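Local coordinates for gamma-glutamyltranspeptidase (Streptomyces lincolnensis, PDB 6J3A), which probably cleaves or transfers gamma-glutamyl groups, as an LmbA-like gamma-glutamyltranspeptidase homologue of the Ntn-hydrolase clan, at residues F2-P6 with A604-R608; P479-L483 with S546-R550; F513-V517 with L529-I533; H539-F543 with R553-T558. One frame throughout, in Å; residues are numbered along the deposited sequence.

Contact 1: residues F2-P6 with A604-R608; sequences FTTRP and AANPR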
loop_
_atom_site.group_PDB
_atom_site.type_symbol
_atom_site.label_atom_id
_atom_site.label_comp_id
_atom_site.label_asym_id
_atom_site.label_seq_id
_atom_site.Cartn_x
_atom_site.Cartn_y
_atom_site.Cartn_z
ATOM N N PHE A 2 -14.704 -5.663 -3.701
ATOM C CA PHE A 2 -13.390 -5.086 -4.082
ATOM C C PHE A 2 -13.072 -3.733 -3.434
ATOM O O PHE A 2 -13.880 -2.804 -3.479
ATOM C CB PHE A 2 -13.247 -4.943 -5.604
ATOM C CG PHE A 2 -11.909 -4.368 -6.047
ATOM C CD1 PHE A 2 -10.744 -5.146 -6.009
ATOM C CD2 PHE A 2 -11.807 -3.058 -6.499
ATOM C CE1 PHE A 2 -9.514 -4.629 -6.414
ATOM C CE2 PHE A 2 -10.581 -2.543 -6.908
ATOM C CZ PHE A 2 -9.435 -3.330 -6.869
ATOM N N THR A 3 -11.879 -3.656 -2.842
ATOM C CA THR A 3 -11.309 -2.418 -2.326
ATOM C C THR A 3 -9.952 -2.196 -2.971
ATOM O O THR A 3 -9.218 -3.144 -3.275
ATOM C CB THR A 3 -11.134 -2.437 -0.799
ATOM O OG1 THR A 3 -10.338 -3.562 -0.418
ATOM C CG2 THR A 3 -12.478 -2.517 -0.101
ATOM N N THR A 4 -9.617 -0.924 -3.124
ATOM C CA THR A 4 -8.435 -0.485 -3.855
ATOM C C THR A 4 -7.130 -0.924 -3.183
ATOM O O THR A 4 -6.095 -1.027 -3.835
ATOM C CB THR A 4 -8.424 1.047 -3.993
ATOM O OG1 THR A 4 -8.393 1.657 -2.692
ATOM C CG2 THR A 4 -9.653 1.529 -4.776
ATOM N N ARG A 5 -7.203 -1.152 -1.875
ATOM C CA ARG A 5 -6.132 -1.750 -1.089
ATOM C C ARG A 5 -6.774 -2.714 -0.112
ATOM O O ARG A 5 -8.001 -2.777 0.010
ATOM C CB ARG A 5 -5.360 -0.694 -0.310
ATOM C CG ARG A 5 -4.546 0.246 -1.174
ATOM C CD ARG A 5 -5.021 1.658 -0.945
ATOM N NE ARG A 5 -4.601 2.571 -1.995
ATOM C CZ ARG A 5 -3.865 3.663 -1.820
ATOM N NH1 ARG A 5 -3.574 4.413 -2.860
ATOM N NH2 ARG A 5 -3.417 4.023 -0.623
ATOM N N PRO A 6 -5.956 -3.509 0.571
ATOM C CA PRO A 6 -6.579 -4.253 1.652
ATOM C C PRO A 6 -6.666 -3.362 2.866
ATOM O O PRO A 6 -5.937 -2.371 2.960
ATOM C CB PRO A 6 -5.622 -5.418 1.895
ATOM C CG PRO A 6 -4.327 -5.027 1.266
ATOM C CD PRO A 6 -4.574 -3.930 0.285
ATOM N N ALA A 604 -5.898 1.322 6.934
ATOM C CA ALA A 604 -6.358 1.602 5.587
ATOM C C ALA A 604 -5.894 3.008 5.199
ATOM O O ALA A 604 -5.397 3.763 6.039
ATOM C CB ALA A 604 -7.867 1.474 5.489
ATOM N N ALA A 605 -6.026 3.330 3.917
ATOM C CA ALA A 605 -5.659 4.651 3.418
ATOM C C ALA A 605 -6.346 4.981 2.104
ATOM O O ALA A 605 -6.651 4.105 1.299
ATOM C CB ALA A 605 -4.150 4.775 3.267
ATOM N N ASN A 606 -6.546 6.278 1.908
ATOM C CA ASN A 606 -7.218 6.827 0.736
ATOM C C ASN A 606 -6.422 6.618 -0.554
ATOM O O ASN A 606 -5.221 6.887 -0.576
ATOM C CB ASN A 606 -7.459 8.321 0.945
ATOM C CG ASN A 606 -7.809 9.035 -0.338
ATOM O OD1 ASN A 606 -8.882 8.824 -0.915
ATOM N ND2 ASN A 606 -6.892 9.869 -0.809
ATOM N N PRO A 607 -7.096 6.150 -1.628
ATOM C CA PRO A 607 -6.431 5.967 -2.910
ATOM C C PRO A 607 -6.464 7.192 -3.839
ATOM O O PRO A 607 -5.729 7.224 -4.826
ATOM C CB PRO A 607 -7.226 4.823 -3.525
ATOM C CG PRO A 607 -8.615 5.095 -3.071
ATOM C CD PRO A 607 -8.503 5.706 -1.703
ATOM N N ARG A 608 -7.301 8.176 -3.520
ATOM C CA ARG A 608 -7.525 9.323 -4.386
ATOM C C ARG A 608 -6.281 10.204 -4.384
ATOM O O ARG A 608 -5.795 10.570 -3.317
ATOM C CB ARG A 608 -8.730 10.137 -3.914
ATOM C CG ARG A 608 -10.036 9.368 -3.790
ATOM C CD ARG A 608 -11.060 10.176 -3.017
ATOM N NE ARG A 608 -12.319 9.459 -2.826
ATOM C CZ ARG A 608 -12.536 8.506 -1.921
ATOM N NH1 ARG A 608 -11.572 8.110 -1.087
ATOM N NH2 ARG A 608 -13.740 7.944 -1.843
HETATM O O HOH W 1 -4.075 5.184 -5.400
HETATM O O HOH W 2 -4.938 0.463 2.622
#
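Arg5 NH1 and Pro607 O share one water: water 1 accepts from Arg5 NH1 at 2.7 Å, in the plane of the guanidinium, and donates to Pro607 O at 2.7 Å. The segment 604-608 is the end of strand 601-605 running into an Asx turn at Asn606, and the N-terminal loop 2-6 packs against that exit. A bend at chi2 (120°) turns the Arg5 chain so that Pro607 CA lies over one face of the guanidinium, toward its rim, 3.3 Å from NH1. Arg5 NH2 is 3.4 Å from Asn606 O, but at a poor angle for a bond; its firmer partner is Gly612 O, while NE reaches Thr4 O of the second subunit, making this loop part of the dimer interface. Beside it, Thr4 OG1 meets Pro607 CG at 3.5 Å, the two side chains crossing at about a right angle. A second water donates to Pro6 O, 3.0 Å away, and accepts a weak bond from Ala605 N. In the Asx turn, Asn606 OD1 accepts two donors: Arg608 NH1, in the carbonyl plane at 2.8 Å, and Arg608 N, at 3.1 Å and 54° out of that plane.

Contact 2: residues P479-L483 with S546-R550; sequences PRTTL and SFYPR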
loop_
_atom_site.group_PDB
_atom_site.type_symbol
_atom_site.label_atom_id
_atom_site.label_comp_id
_atom_site.label_asym_id
_atom_site.label_seq_id
_atom_site.Cartn_x
_atom_site.Cartn_y
_atom_site.Cartn_z
ATOM N N PRO A 479 -6.582 30.992 16.518
ATOM C CA PRO A 479 -7.677 31.106 15.574
ATOM C C PRO A 479 -8.503 29.822 15.582
ATOM O O PRO A 479 -8.039 28.753 16.026
ATOM C CB PRO A 479 -6.965 31.272 14.232
ATOM C CG PRO A 479 -5.674 30.560 14.411
ATOM C CD PRO A 479 -5.297 30.716 15.851
ATOM N N ARG A 480 -9.721 29.941 15.085
ATOM C CA ARG A 480 -10.602 28.802 14.964
ATOM C C ARG A 480 -10.115 27.920 13.819
ATOM O O ARG A 480 -10.348 28.221 12.650
ATOM C CB ARG A 480 -12.026 29.278 14.738
ATOM C CG ARG A 480 -13.075 28.237 15.038
ATOM C CD ARG A 480 -13.751 27.808 13.766
ATOM N NE ARG A 480 -14.685 28.820 13.286
ATOM C CZ ARG A 480 -14.971 29.066 12.007
ATOM N NH1 ARG A 480 -15.860 30.012 11.720
ATOM N NH2 ARG A 480 -14.372 28.400 11.009
ATOM N N THR A 481 -9.447 26.822 14.169
ATOM C CA THR A 481 -8.633 26.053 13.210
ATOM C C THR A 481 -9.407 24.869 12.615
ATOM O O THR A 481 -10.192 24.219 13.322
ATOM C CB THR A 481 -7.294 25.612 13.858
ATOM O OG1 THR A 481 -6.407 25.106 12.858
ATOM C CG2 THR A 481 -7.477 24.569 14.954
ATOM N N THR A 482 -9.202 24.612 11.318
ATOM C CA THR A 482 -9.883 23.494 10.627
ATOM C C THR A 482 -9.310 22.107 10.963
ATOM O O THR A 482 -9.960 21.090 10.722
ATOM C CB THR A 482 -9.878 23.661 9.097
ATOM O OG1 THR A 482 -8.564 24.023 8.654
ATOM C CG2 THR A 482 -10.882 24.721 8.685
ATOM N N LEU A 483 -8.109 22.089 11.538
ATOM C CA LEU A 483 -7.358 20.870 11.815
ATOM C C LEU A 483 -8.029 20.072 12.920
ATOM O O LEU A 483 -8.190 20.565 14.035
ATOM C CB LEU A 483 -5.928 21.225 12.225
ATOM C CG LEU A 483 -5.217 22.259 11.330
ATOM C CD1 LEU A 483 -3.752 22.355 11.728
ATOM C CD2 LEU A 483 -5.392 21.980 9.832
ATOM N N SER A 546 -13.682 28.762 6.022
ATOM C CA SER A 546 -12.594 29.182 6.911
ATOM C C SER A 546 -11.468 29.994 6.227
ATOM O O SER A 546 -10.740 30.721 6.914
ATOM C CB SER A 546 -12.000 27.960 7.624
ATOM O OG SER A 546 -12.881 27.507 8.644
ATOM N N PHE A 547 -11.347 29.872 4.897
ATOM C CA PHE A 547 -10.234 30.433 4.118
ATOM C C PHE A 547 -10.611 31.707 3.373
ATOM O O PHE A 547 -11.699 31.779 2.783
ATOM C CB PHE A 547 -9.744 29.400 3.091
ATOM C CG PHE A 547 -9.218 28.148 3.715
ATOM C CD1 PHE A 547 -7.927 28.113 4.238
ATOM C CD2 PHE A 547 -10.014 27.009 3.810
ATOM C CE1 PHE A 547 -7.434 26.959 4.826
ATOM C CE2 PHE A 547 -9.529 25.856 4.400
ATOM C CZ PHE A 547 -8.240 25.829 4.919
ATOM N N TYR A 548 -9.697 32.687 3.397
ATOM C CA TYR A 548 -9.809 33.936 2.634
ATOM C C TYR A 548 -10.085 33.579 1.183
ATOM O O TYR A 548 -9.356 32.739 0.661
ATOM C CB TYR A 548 -8.482 34.692 2.714
ATOM C CG TYR A 548 -8.418 35.924 1.848
ATOM C CD1 TYR A 548 -8.863 37.149 2.329
ATOM C CD2 TYR A 548 -7.920 35.870 0.542
ATOM C CE1 TYR A 548 -8.830 38.285 1.540
ATOM C CE2 TYR A 548 -7.877 37.007 -0.255
ATOM C CZ TYR A 548 -8.331 38.217 0.254
ATOM O OH TYR A 548 -8.296 39.373 -0.492
ATOM N N PRO A 549 -11.084 34.171 0.507
ATOM C CA PRO A 549 -11.925 35.305 0.943
ATOM C C PRO A 549 -13.265 34.993 1.672
ATOM O O PRO A 549 -14.160 35.856 1.699
ATOM C CB PRO A 549 -12.237 35.989 -0.402
ATOM C CG PRO A 549 -12.378 34.839 -1.343
ATOM C CD PRO A 549 -11.401 33.781 -0.879
ATOM N N ARG A 550 -13.405 33.797 2.239
ATOM C CA ARG A 550 -14.496 33.464 3.190
ATOM C C ARG A 550 -15.929 33.526 2.637
ATOM O O ARG A 550 -16.858 33.918 3.361
ATOM C CB ARG A 550 -14.462 34.351 4.455
ATOM C CG ARG A 550 -13.114 34.623 5.091
ATOM C CD ARG A 550 -12.555 33.398 5.775
ATOM N NE ARG A 550 -13.297 32.969 6.960
ATOM C CZ ARG A 550 -13.046 33.341 8.215
ATOM N NH1 ARG A 550 -12.083 34.208 8.513
ATOM N NH2 ARG A 550 -13.782 32.831 9.193
HETATM O O HOH W 3 -15.787 30.690 8.628
HETATM O O HOH W 4 -11.872 27.021 10.976
#
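Ser546 is the hub of this meeting of two loops, pressed between the side chains of Arg480 and Thr482. Its OG, anti to the carbonyl carbon (chi1 -75°), lies 2.9 Å from Arg480 NH2, at the edge of the guanidinium and in its plane. Water 4 ties the same group together, accepting from Arg480 NH2, donating to Arg480 O at 2.6 Å and sitting 2.6 Å from Ser546 OG. The methyl end of Thr482 supplies the apolar half: its CG2 comes within 3.6 Å of Ser546 CB, while its OG1 is turned to the Phe547 ring, 4.2 Å from CZ. Arg480 bends at chi2 and chi3, bringing NH1 to 4.3 Å from Arg550 NH2. These like charges are probably eased by water 3, which accepts from both groups, and by Glu317, which forms a salt bridge with Arg480 NH1. Arg550 is brought round by a turn with a cis peptide before Pro549, closed by Arg550 N to Phe547 O at 2.7 Å; one face of its guanidinium lies over Ser546 O, and its NE bonds to Gly545 O. The loop 479-483 leads into strand 486-490. Segment 546-550 belongs to the connection between strands 538-540 and 556-560; helix 299-319, through Glu317, holds the Arg480 end.

Contact 3: residues F513-V517 with L529-I533; sequences FFLAV and LQGAI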
loop_
_atom_site.group_PDB
_atom_site.type_symbol
_atom_site.label_atom_id
_atom_site.label_comp_id
_atom_site.label_asym_id
_atom_site.label_seq_id
_atom_site.Cartn_x
_atom_site.Cartn_y
_atom_site.Cartn_z
ATOM N N PHE A 513 -17.100 8.806 6.979
ATOM C CA PHE A 513 -16.207 7.670 7.215
ATOM C C PHE A 513 -16.527 6.905 8.496
ATOM O O PHE A 513 -16.769 5.698 8.451
ATOM C CB PHE A 513 -14.774 8.173 7.276
ATOM C CG PHE A 513 -13.797 7.173 7.790
ATOM C CD1 PHE A 513 -13.412 6.107 7.005
ATOM C CD2 PHE A 513 -13.248 7.310 9.054
ATOM C CE1 PHE A 513 -12.492 5.184 7.470
ATOM C CE2 PHE A 513 -12.328 6.394 9.527
ATOM C CZ PHE A 513 -11.947 5.330 8.733
ATOM N N PHE A 514 -16.521 7.612 9.625
ATOM C CA PHE A 514 -16.765 6.994 10.930
ATOM C C PHE A 514 -18.100 6.268 11.007
ATOM O O PHE A 514 -18.167 5.176 11.569
ATOM C CB PHE A 514 -16.702 8.020 12.049
ATOM C CG PHE A 514 -17.184 7.495 13.376
ATOM C CD1 PHE A 514 -16.302 6.861 14.247
ATOM C CD2 PHE A 514 -18.519 7.637 13.750
ATOM C CE1 PHE A 514 -16.740 6.386 15.466
ATOM C CE2 PHE A 514 -18.964 7.159 14.966
ATOM C CZ PHE A 514 -18.074 6.533 15.827
ATOM N N LEU A 515 -19.159 6.877 10.477
ATOM C CA LEU A 515 -20.460 6.188 10.392
ATOM C C LEU A 515 -20.395 4.941 9.497
ATOM O O LEU A 515 -20.937 3.878 9.834
ATOM C CB LEU A 515 -21.575 7.131 9.907
ATOM C CG LEU A 515 -22.002 8.257 10.863
ATOM C CD1 LEU A 515 -23.102 9.096 10.234
ATOM C CD2 LEU A 515 -22.471 7.733 12.206
ATOM N N ALA A 516 -19.723 5.063 8.363
ATOM C CA ALA A 516 -19.528 3.901 7.509
ATOM C C ALA A 516 -18.809 2.783 8.270
ATOM O O ALA A 516 -19.260 1.641 8.235
ATOM C CB ALA A 516 -18.781 4.278 6.250
ATOM N N VAL A 517 -17.739 3.109 8.993
ATOM C CA VAL A 517 -17.023 2.097 9.786
ATOM C C VAL A 517 -17.965 1.378 10.762
ATOM O O VAL A 517 -17.915 0.164 10.903
ATOM C CB VAL A 517 -15.842 2.690 10.589
ATOM C CG1 VAL A 517 -15.217 1.632 11.498
ATOM C CG2 VAL A 517 -14.779 3.268 9.661
ATOM N N LEU A 529 -12.332 -0.738 7.271
ATOM C CA LEU A 529 -11.681 0.560 7.167
ATOM C C LEU A 529 -11.575 1.013 5.712
ATOM O O LEU A 529 -12.078 2.081 5.363
ATOM C CB LEU A 529 -10.273 0.528 7.787
ATOM C CG LEU A 529 -10.118 0.169 9.274
ATOM C CD1 LEU A 529 -8.654 0.258 9.705
ATOM C CD2 LEU A 529 -10.978 1.060 10.173
ATOM N N GLN A 530 -10.939 0.197 4.871
ATOM C CA GLN A 530 -10.700 0.588 3.476
ATOM C C GLN A 530 -11.984 0.677 2.637
ATOM O O GLN A 530 -12.091 1.538 1.769
ATOM C CB GLN A 530 -9.679 -0.334 2.800
ATOM C CG GLN A 530 -9.228 0.122 1.415
ATOM C CD GLN A 530 -8.386 1.382 1.433
ATOM O OE1 GLN A 530 -7.384 1.461 2.153
ATOM N NE2 GLN A 530 -8.768 2.366 0.616
ATOM N N GLY A 531 -12.948 -0.199 2.895
ATOM C CA GLY A 531 -14.238 -0.133 2.214
ATOM C C GLY A 531 -14.970 1.154 2.555
ATOM O O GLY A 531 -15.685 1.717 1.712
ATOM N N ALA A 532 -14.789 1.615 3.795
ATOM C CA ALA A 532 -15.349 2.892 4.241
ATOM C C ALA A 532 -14.652 4.067 3.552
ATOM O O ALA A 532 -15.307 4.997 3.103
ATOM C CB ALA A 532 -15.256 3.025 5.752
ATOM N N ILE A 533 -13.327 4.000 3.445
ATOM C CA ILE A 533 -12.550 5.016 2.735
ATOM C C ILE A 533 -12.866 5.069 1.240
ATOM O O ILE A 533 -13.094 6.149 0.701
ATOM C CB ILE A 533 -11.042 4.786 2.918
ATOM C CG1 ILE A 533 -10.659 5.075 4.379
ATOM C CG2 ILE A 533 -10.248 5.668 1.960
ATOM C CD1 ILE A 533 -9.205 4.858 4.732
#
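Ala516 and Ala532 meet methyl to methyl, CB to CB 3.8 Å, where two helical segments pack in a mainly antiparallel sense. Their axes approach to 8.7 Å, at 136° between chain directions, a spacing that the two small side chains permit. The apolar contacts spread from this point. Ala532 CB also touches Val517 CG2 (3.9 Å) and Phe513 CD1 (3.8 Å), so this one methyl meets three side chains of the facing helix. Phe513 lies alongside Ile533, pointing the same way, with CE1 3.6 Å from CG1. With CG anti to the backbone N (chi1 168°), the Phe513 ring swings across toward the other helix, and Val517 CG2 of its own helix covers one face. Polar character enters at one place: the ring edge at CE1 points to Leu529 O, 3.8 Å away and in the ring plane, while that oxygen accepts the helical bond from Ile533 N. Replacing Phe513 with an alanine would probably open a gap beside Ile533 CG1 and strip Ala532 CB of one of its neighbours. Strand 493-499 packs against both segments, Met496 touching Val517 and Leu529, and strand 601-605 flanks Leu529 and Ile533 through Ala604.

Contact 4: residues H539-F543 with R553-T558; sequences HNDSF and RPGSVT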
loop_
_atom_site.group_PDB
_atom_site.type_symbol
_atom_site.label_atom_id
_atom_site.label_comp_id
_atom_site.label_asym_id
_atom_site.label_seq_id
_atom_site.Cartn_x
_atom_site.Cartn_y
_atom_site.Cartn_z
ATOM N N HIS A 539 -19.517 16.322 0.334
ATOM C CA HIS A 539 -19.487 17.456 1.276
ATOM C C HIS A 539 -20.448 18.527 0.823
ATOM O O HIS A 539 -20.838 18.544 -0.342
ATOM C CB HIS A 539 -18.084 18.062 1.378
ATOM C CG HIS A 539 -17.665 18.853 0.171
ATOM N ND1 HIS A 539 -17.614 20.230 0.161
ATOM C CD2 HIS A 539 -17.260 18.457 -1.056
ATOM C CE1 HIS A 539 -17.195 20.643 -1.022
ATOM N NE2 HIS A 539 -16.977 19.586 -1.780
ATOM N N ASN A 540 -20.812 19.422 1.739
ATOM C CA ASN A 540 -21.527 20.657 1.381
ATOM C C ASN A 540 -20.664 21.892 1.631
ATOM O O ASN A 540 -19.666 21.823 2.355
ATOM C CB ASN A 540 -22.875 20.749 2.113
ATOM C CG ASN A 540 -22.751 21.233 3.548
ATOM O OD1 ASN A 540 -22.611 22.428 3.801
ATOM N ND2 ASN A 540 -22.851 20.310 4.495
ATOM N N ASP A 541 -21.067 23.011 1.025
ATOM C CA ASP A 541 -20.391 24.311 1.210
ATOM C C ASP A 541 -21.377 25.411 1.619
ATOM O O ASP A 541 -21.143 26.595 1.351
ATOM C CB ASP A 541 -19.657 24.746 -0.071
ATOM C CG ASP A 541 -18.406 23.939 -0.350
ATOM O OD1 ASP A 541 -17.547 23.777 0.550
ATOM O OD2 ASP A 541 -18.280 23.498 -1.506
ATOM N N SER A 542 -22.459 25.027 2.293
ATOM C CA SER A 542 -23.507 25.974 2.686
ATOM C C SER A 542 -23.253 26.547 4.084
ATOM O O SER A 542 -24.022 26.348 5.014
ATOM C CB SER A 542 -24.886 25.322 2.581
ATOM O OG SER A 542 -25.902 26.293 2.705
ATOM N N PHE A 543 -22.164 27.296 4.182
ATOM C CA PHE A 543 -21.708 27.958 5.412
ATOM C C PHE A 543 -20.485 28.803 5.023
ATOM O O PHE A 543 -19.859 28.517 4.000
ATOM C CB PHE A 543 -21.310 26.923 6.468
ATOM C CG PHE A 543 -20.333 25.906 5.962
ATOM C CD1 PHE A 543 -18.976 26.217 5.863
ATOM C CD2 PHE A 543 -20.766 24.653 5.548
ATOM C CE1 PHE A 543 -18.072 25.300 5.364
ATOM C CE2 PHE A 543 -19.864 23.724 5.061
ATOM C CZ PHE A 543 -18.514 24.048 4.967
ATOM N N ARG A 553 -21.572 29.074 -0.216
ATOM C CA ARG A 553 -22.349 28.687 -1.396
ATOM C C ARG A 553 -23.664 28.065 -0.935
ATOM O O ARG A 553 -23.694 26.889 -0.576
ATOM C CB ARG A 553 -21.549 27.722 -2.266
ATOM C CG ARG A 553 -20.251 28.319 -2.805
ATOM C CD ARG A 553 -19.186 27.264 -3.101
ATOM N NE ARG A 553 -19.173 26.803 -4.506
ATOM C CZ ARG A 553 -19.028 25.533 -4.931
ATOM N NH1 ARG A 553 -18.912 24.508 -4.080
ATOM N NH2 ARG A 553 -19.020 25.270 -6.240
ATOM N N PRO A 554 -24.752 28.864 -0.911
ATOM C CA PRO A 554 -26.018 28.384 -0.361
ATOM C C PRO A 554 -26.564 27.145 -1.058
ATOM O O PRO A 554 -26.597 27.094 -2.286
ATOM C CB PRO A 554 -26.969 29.570 -0.571
ATOM C CG PRO A 554 -26.088 30.762 -0.593
ATOM C CD PRO A 554 -24.825 30.301 -1.254
ATOM N N GLY A 555 -26.967 26.162 -0.255
ATOM C CA GLY A 555 -27.532 24.900 -0.739
ATOM C C GLY A 555 -26.632 24.009 -1.588
ATOM O O GLY A 555 -27.125 23.091 -2.247
ATOM N N SER A 556 -25.321 24.253 -1.554
ATOM C CA SER A 556 -24.378 23.596 -2.460
ATOM C C SER A 556 -23.800 22.334 -1.857
ATOM O O SER A 556 -23.196 22.370 -0.786
ATOM C CB SER A 556 -23.230 24.528 -2.826
ATOM O OG SER A 556 -22.413 23.937 -3.821
ATOM N N VAL A 557 -23.956 21.226 -2.576
ATOM C CA VAL A 557 -23.422 19.935 -2.145
ATOM C C VAL A 557 -22.676 19.227 -3.284
ATOM O O VAL A 557 -23.109 19.239 -4.438
ATOM C CB VAL A 557 -24.536 19.052 -1.543
ATOM C CG1 VAL A 557 -25.486 18.539 -2.615
ATOM C CG2 VAL A 557 -23.939 17.906 -0.749
ATOM N N THR A 558 -21.548 18.613 -2.942
ATOM C CA THR A 558 -20.672 18.002 -3.940
ATOM C C THR A 558 -20.503 16.499 -3.679
ATOM O O THR A 558 -19.913 16.106 -2.678
ATOM C CB THR A 558 -19.304 18.706 -3.966
ATOM O OG1 THR A 558 -19.500 20.110 -4.166
ATOM C CG2 THR A 558 -18.403 18.160 -5.088
#
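Asp541 and Arg553 form a salt bridge, with NH1 donating to OD2 at 2.8 Å. The arginine meets the anti side of the oxygen, 27° out of the carboxylate plane, and the two flat groups are turned 56° apart. Their backbones are joined as well, Arg553 N donating to Asp541 O, and Asp541 N donates to Ser556 O at 2.9 Å. Thr558 N gives His539 O a nearly straight bond of 2.7 Å, returned by His539 N to Thr558 O. Ser542 OG accepts from Gly555 N at 3.1 Å, bracing the type II turn from Arg553 to Ser556. A leucine in place of Arg553 would probably leave the Asp541 carboxylate without its charged mate and set that side chain free to turn. The whole is an antiparallel strand pair: His539 and Thr558 form a hydrogen-bonded pair, Asn540 and Val557 a non-hydrogen-bonded one. From within the pair, Asn540 OD1 accepts from Ser542 N on a lone pair, an Asx turn. Strand 577-581 continues the sheet beyond Val557, and Asn540 rests on helix 299-319. On this Asn540 side, Val557 CG2 comes 3.2 Å from His539 O. On the face away from Asn540 and Val557, His539 CG sits between its backbone N and carbonyl carbon (chi1 73°), which lays the ring alongside Thr558, NE2 3.3 Å from CB.

Contacts 1, 2 and 3 are buried; contact 4 is partly exposed. Contact 2 lies closest to the centre of the chain, its own centre about 11 Å from it, yet is polar and water-bridged, whereas the helix pair of contact 3, about 19 Å out, is almost wholly apolar. Contacts 1 and 3 touch: Gln530 and Ile533, on helix 529-534, bond to Ala605 and Arg608, so helix 529-534 joins the two contacts. Contact 1 alone reaches the second subunit. Contact 4 depends on backbone pairing and a salt bridge, and its strands flank the loop that supplies 546-550 to contact 2. Helix 299-319 borders contacts 2, 3 and 4.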